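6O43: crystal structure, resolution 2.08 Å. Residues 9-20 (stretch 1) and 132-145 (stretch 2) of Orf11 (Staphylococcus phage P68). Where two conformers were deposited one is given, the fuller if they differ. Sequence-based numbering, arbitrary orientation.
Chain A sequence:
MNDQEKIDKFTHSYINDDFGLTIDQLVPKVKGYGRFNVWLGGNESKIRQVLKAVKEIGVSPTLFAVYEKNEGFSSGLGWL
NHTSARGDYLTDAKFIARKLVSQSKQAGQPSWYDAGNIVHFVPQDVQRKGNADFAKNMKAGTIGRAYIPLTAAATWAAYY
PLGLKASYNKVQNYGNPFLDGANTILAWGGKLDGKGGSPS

Stretch 1, residues 9-20: KFTHSYINDDFG
Stretch 2 132-145: ADFAKNMKAGTIGR

The two stretches, at least 121 residues apart where they touch, bury 636 Å² between them. Residues 9-11 belong to a helix that begins earlier in the chain; residues 132-136 belong to another, and a third starts at I143. The register is set by CA pairs T11-G144 (4.3 Å) and Y14-T142 (4.0 Å), the latter a single beta bridge. I15 N donates to G141 O (2.9 Å, 163°) and I143 N to S13 O (2.8 Å, 164°), both nearly linear. The bridge also brings T142 CA to S13 O (3.2 Å) and Y14 CA to G141 O (3.3 Å), as CA-H...O contacts. G144 N adds a short bond to T11 O (2.6 Å, 143°). Thus two amides in the first turn of the helix, I143 N and G144 N, are satisfied by carbonyls of stretch 1.

G144 (-57/-50) needs its bareness: an ideal CB would lie 3.0 Å from T11 O and 2.4 Å from M138 SD, clashing with both. G141 has phi 77°, which favours glycine, within the type II turn K139-T142. T142 (chi1 52°, p) caps the helix: its OG1 accepts weakly from R145 N (3.4 Å) and donates to K139 O in a very short bond (2.5 Å).

I143 loses the most area, 123 Å². Its CB points toward stretch 1, and chi1 -67° (m) with chi2 176° (t) extends CD1 over the F10 ring, 4.0 Å from the centroid and 17° off the normal. F10 (chi1 -170°, t; chi2 81°) starts sideways, but its ring end comes nearer. F19 (m) meets the same methyl at its ring edge, F19 CZ to I143 CD1 4.1 Å, and I15 (p, t) packs CG2 against I143 CG1 at 3.9 Å. The I143 side chain suits a pocket lined by two aromatic rings and an isoleucine.

H12 points away at CB, yet chi1 -70° (m) and chi2 82° bring its ring back. NE2 donates to D133 OD2 (2.8 Å, 139°) and weakly to D133 OD1 (3.4 Å). D133 is t, its CB directed toward stretch 1; its OD1 also accepts from N137 ND2 (2.9 Å). M138, t/p/p (-165°, 55°, 73°), curls so that CE sits 3.5 Å from the H12 ring centroid, 11° off the normal, with SD 4.4 Å from that centroid. The imidazole thus uses its edge for the carboxylate and a face for the thioether.

Y14 is m (-63°, chi2 -68°); its ring edge approaches A140 O, 3.4 Å from CE1. Water 1 links N137 O (2.8 Å), K139 N (2.8 Å) and, weakly, H12 O (3.4 Å).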

# COMPACT_ATOMS: atom_id res chain seq x y z
N LYS A 9 -8.77 -9.28 -0.03
CA LYS A 9 -9.53 -8.30 0.73
C LYS A 9 -8.79 -6.96 0.80
O LYS A 9 -9.41 -5.90 0.71
CB LYS A 9 -9.81 -8.82 2.14
CG LYS A 9 -10.64 -10.10 2.18
CD LYS A 9 -10.98 -10.49 3.61
N PHE A 10 -7.47 -7.01 0.93
CA PHE A 10 -6.69 -5.79 1.10
C PHE A 10 -6.62 -4.99 -0.21
O PHE A 10 -7.00 -3.82 -0.26
CB PHE A 10 -5.29 -6.12 1.61
CG PHE A 10 -4.50 -4.92 2.05
CD1 PHE A 10 -4.70 -4.36 3.30
CD2 PHE A 10 -3.55 -4.36 1.21
CE1 PHE A 10 -3.97 -3.26 3.71
CE2 PHE A 10 -2.82 -3.25 1.61
CZ PHE A 10 -3.03 -2.70 2.86
N THR A 11 -6.14 -5.62 -1.29
CA THR A 11 -5.97 -4.90 -2.54
C THR A 11 -7.28 -4.30 -3.04
O THR A 11 -7.28 -3.24 -3.68
CB THR A 11 -5.36 -5.80 -3.62
OG1 THR A 11 -6.19 -6.96 -3.81
CG2 THR A 11 -3.96 -6.23 -3.24
N HIS A 12 -8.40 -4.96 -2.77
CA HIS A 12 -9.68 -4.51 -3.30
C HIS A 12 -10.37 -3.47 -2.43
O HIS A 12 -11.44 -2.98 -2.81
CB HIS A 12 -10.61 -5.71 -3.51
CG HIS A 12 -10.19 -6.60 -4.64
ND1 HIS A 12 -9.22 -7.56 -4.51
CD2 HIS A 12 -10.60 -6.65 -5.93
CE1 HIS A 12 -9.05 -8.18 -5.67
NE2 HIS A 12 -9.88 -7.65 -6.54
N SER A 13 -9.80 -3.10 -1.28
CA SER A 13 -10.37 -2.06 -0.44
C SER A 13 -10.09 -0.68 -1.03
O SER A 13 -9.13 -0.48 -1.78
CB SER A 13 -9.81 -2.14 0.98
OG SER A 13 -10.00 -3.43 1.53
N TYR A 14 -10.94 0.28 -0.67
CA TYR A 14 -10.69 1.67 -1.03
C TYR A 14 -9.55 2.23 -0.17
O TYR A 14 -9.37 1.83 0.99
CB TYR A 14 -11.95 2.51 -0.84
CG TYR A 14 -13.10 2.12 -1.73
CD1 TYR A 14 -13.04 2.31 -3.11
CD2 TYR A 14 -14.26 1.57 -1.20
CE1 TYR A 14 -14.09 1.96 -3.93
CE2 TYR A 14 -15.32 1.21 -2.01
CZ TYR A 14 -15.23 1.41 -3.38
OH TYR A 14 -16.28 1.06 -4.19
N ILE A 15 -8.78 3.15 -0.75
CA ILE A 15 -7.66 3.73 -0.01
C ILE A 15 -8.10 4.59 1.16
O ILE A 15 -7.25 4.99 1.97
CB ILE A 15 -6.74 4.58 -0.92
CG1 ILE A 15 -7.54 5.67 -1.64
CG2 ILE A 15 -5.99 3.70 -1.91
CD1 ILE A 15 -6.68 6.81 -2.16
N ASN A 16 -9.39 4.89 1.29
CA ASN A 16 -9.90 5.66 2.41
C ASN A 16 -10.59 4.78 3.45
O ASN A 16 -11.32 5.29 4.31
CB ASN A 16 -10.84 6.77 1.92
CG ASN A 16 -12.17 6.23 1.43
OD1 ASN A 16 -12.36 5.02 1.27
ND2 ASN A 16 -13.11 7.14 1.18
N ASP A 17 -10.38 3.47 3.38
CA ASP A 17 -10.94 2.53 4.34
C ASP A 17 -10.10 2.55 5.61
O ASP A 17 -8.89 2.30 5.56
CB ASP A 17 -10.98 1.13 3.72
CG ASP A 17 -11.76 0.14 4.55
OD1 ASP A 17 -11.91 0.35 5.78
OD2 ASP A 17 -12.21 -0.88 3.97
N ASP A 18 -10.72 2.83 6.76
CA ASP A 18 -9.98 2.86 8.01
C ASP A 18 -9.82 1.48 8.64
O ASP A 18 -9.15 1.37 9.67
CB ASP A 18 -10.63 3.83 9.01
CG ASP A 18 -12.10 3.54 9.25
OD1 ASP A 18 -12.46 2.39 9.55
OD2 ASP A 18 -12.91 4.50 9.15
N PHE A 19 -10.40 0.44 8.05
CA PHE A 19 -10.25 -0.93 8.54
C PHE A 19 -10.58 -1.06 10.02
O PHE A 19 -10.03 -1.89 10.74
CB PHE A 19 -8.83 -1.45 8.25
CG PHE A 19 -8.50 -1.53 6.78
CD1 PHE A 19 -8.85 -2.64 6.04
CD2 PHE A 19 -7.84 -0.48 6.15
CE1 PHE A 19 -8.54 -2.71 4.68
CE2 PHE A 19 -7.53 -0.55 4.79
CZ PHE A 19 -7.88 -1.67 4.06
N GLY A 20 -11.51 -0.22 10.50
CA GLY A 20 -11.97 -0.31 11.87
C GLY A 20 -11.03 0.25 12.91
O GLY A 20 -11.24 0.00 14.10
N ALA A 132 -8.23 -10.03 -15.87
CA ALA A 132 -9.68 -9.90 -15.81
C ALA A 132 -10.14 -9.30 -14.49
O ALA A 132 -11.03 -8.44 -14.47
CB ALA A 132 -10.33 -11.27 -16.04
N ASP A 133 -9.56 -9.74 -13.37
CA ASP A 133 -9.93 -9.16 -12.08
C ASP A 133 -9.65 -7.67 -12.05
O ASP A 133 -10.48 -6.88 -11.60
CB ASP A 133 -9.19 -9.87 -10.95
CG ASP A 133 -9.59 -9.35 -9.58
OD1 ASP A 133 -10.67 -9.73 -9.09
OD2 ASP A 133 -8.83 -8.54 -9.00
N PHE A 134 -8.46 -7.27 -12.52
CA PHE A 134 -8.10 -5.86 -12.47
C PHE A 134 -9.03 -5.02 -13.34
O PHE A 134 -9.42 -3.91 -12.96
CB PHE A 134 -6.65 -5.67 -12.91
CG PHE A 134 -6.13 -4.29 -12.63
CD1 PHE A 134 -5.67 -3.97 -11.36
CD2 PHE A 134 -6.13 -3.32 -13.61
CE1 PHE A 134 -5.19 -2.70 -11.08
CE2 PHE A 134 -5.66 -2.05 -13.34
CZ PHE A 134 -5.19 -1.74 -12.07
N ALA A 135 -9.39 -5.54 -14.52
CA ALA A 135 -10.24 -4.79 -15.43
C ALA A 135 -11.67 -4.72 -14.93
O ALA A 135 -12.36 -3.72 -15.13
CB ALA A 135 -10.19 -5.41 -16.83
N LYS A 136 -12.14 -5.77 -14.26
CA LYS A 136 -13.54 -5.90 -13.90
C LYS A 136 -13.82 -5.61 -12.43
O LYS A 136 -14.86 -5.01 -12.12
CB LYS A 136 -14.04 -7.32 -14.24
CG LYS A 136 -15.48 -7.39 -14.70
CD LYS A 136 -15.90 -8.82 -15.01
N ASN A 137 -12.93 -6.00 -11.52
CA ASN A 137 -13.22 -5.96 -10.09
C ASN A 137 -12.39 -4.97 -9.29
O ASN A 137 -12.72 -4.71 -8.13
CB ASN A 137 -13.03 -7.36 -9.47
CG ASN A 137 -13.90 -8.41 -10.13
OD1 ASN A 137 -15.07 -8.18 -10.41
ND2 ASN A 137 -13.31 -9.57 -10.39
N MET A 138 -11.33 -4.41 -9.87
CA MET A 138 -10.47 -3.47 -9.14
C MET A 138 -11.02 -2.06 -9.38
O MET A 138 -10.71 -1.42 -10.39
CB MET A 138 -9.02 -3.60 -9.57
CG MET A 138 -8.03 -2.93 -8.63
SD MET A 138 -8.16 -3.48 -6.90
CE MET A 138 -7.47 -5.13 -7.01
N LYS A 139 -11.83 -1.58 -8.45
CA LYS A 139 -12.59 -0.35 -8.66
C LYS A 139 -11.69 0.88 -8.59
O LYS A 139 -10.53 0.82 -8.16
CB LYS A 139 -13.71 -0.23 -7.63
CG LYS A 139 -14.89 -1.15 -7.90
CD LYS A 139 -15.30 -1.08 -9.36
N ALA A 140 -12.25 2.00 -9.01
CA ALA A 140 -11.58 3.29 -8.85
C ALA A 140 -11.45 3.62 -7.37
O ALA A 140 -12.35 3.32 -6.57
CB ALA A 140 -12.36 4.39 -9.57
N GLY A 141 -10.33 4.23 -7.01
CA GLY A 141 -10.08 4.58 -5.62
C GLY A 141 -9.66 3.43 -4.73
O GLY A 141 -9.70 3.58 -3.50
N THR A 142 -9.25 2.30 -5.30
CA THR A 142 -8.86 1.14 -4.52
C THR A 142 -7.35 1.09 -4.34
O THR A 142 -6.58 1.73 -5.07
CB THR A 142 -9.33 -0.15 -5.20
OG1 THR A 142 -8.92 -0.17 -6.57
CG2 THR A 142 -10.85 -0.28 -5.10
N ILE A 143 -6.93 0.33 -3.32
CA ILE A 143 -5.51 0.11 -3.08
C ILE A 143 -4.86 -0.57 -4.27
O ILE A 143 -3.78 -0.18 -4.73
CB ILE A 143 -5.31 -0.71 -1.79
CG1 ILE A 143 -5.73 0.10 -0.57
CG2 ILE A 143 -3.86 -1.19 -1.67
CD1 ILE A 143 -5.64 -0.68 0.73
N GLY A 144 -5.52 -1.62 -4.79
CA GLY A 144 -4.94 -2.36 -5.90
C GLY A 144 -4.65 -1.47 -7.10
O GLY A 144 -3.55 -1.48 -7.65
N ARG A 145 -5.64 -0.67 -7.50
CA ARG A 145 -5.46 0.18 -8.68
C ARG A 145 -4.30 1.15 -8.50
O ARG A 145 -3.61 1.48 -9.47
CB ARG A 145 -6.75 0.94 -8.98
CG ARG A 145 -6.70 1.79 -10.24
CD ARG A 145 -8.10 2.07 -10.77
NE ARG A 145 -8.76 0.85 -11.22
CZ ARG A 145 -8.55 0.28 -12.41
NH1 ARG A 145 -7.69 0.82 -13.26
NH2 ARG A 145 -9.20 -0.83 -12.74
O HOH W 1 -12.55 -2.83 -6.03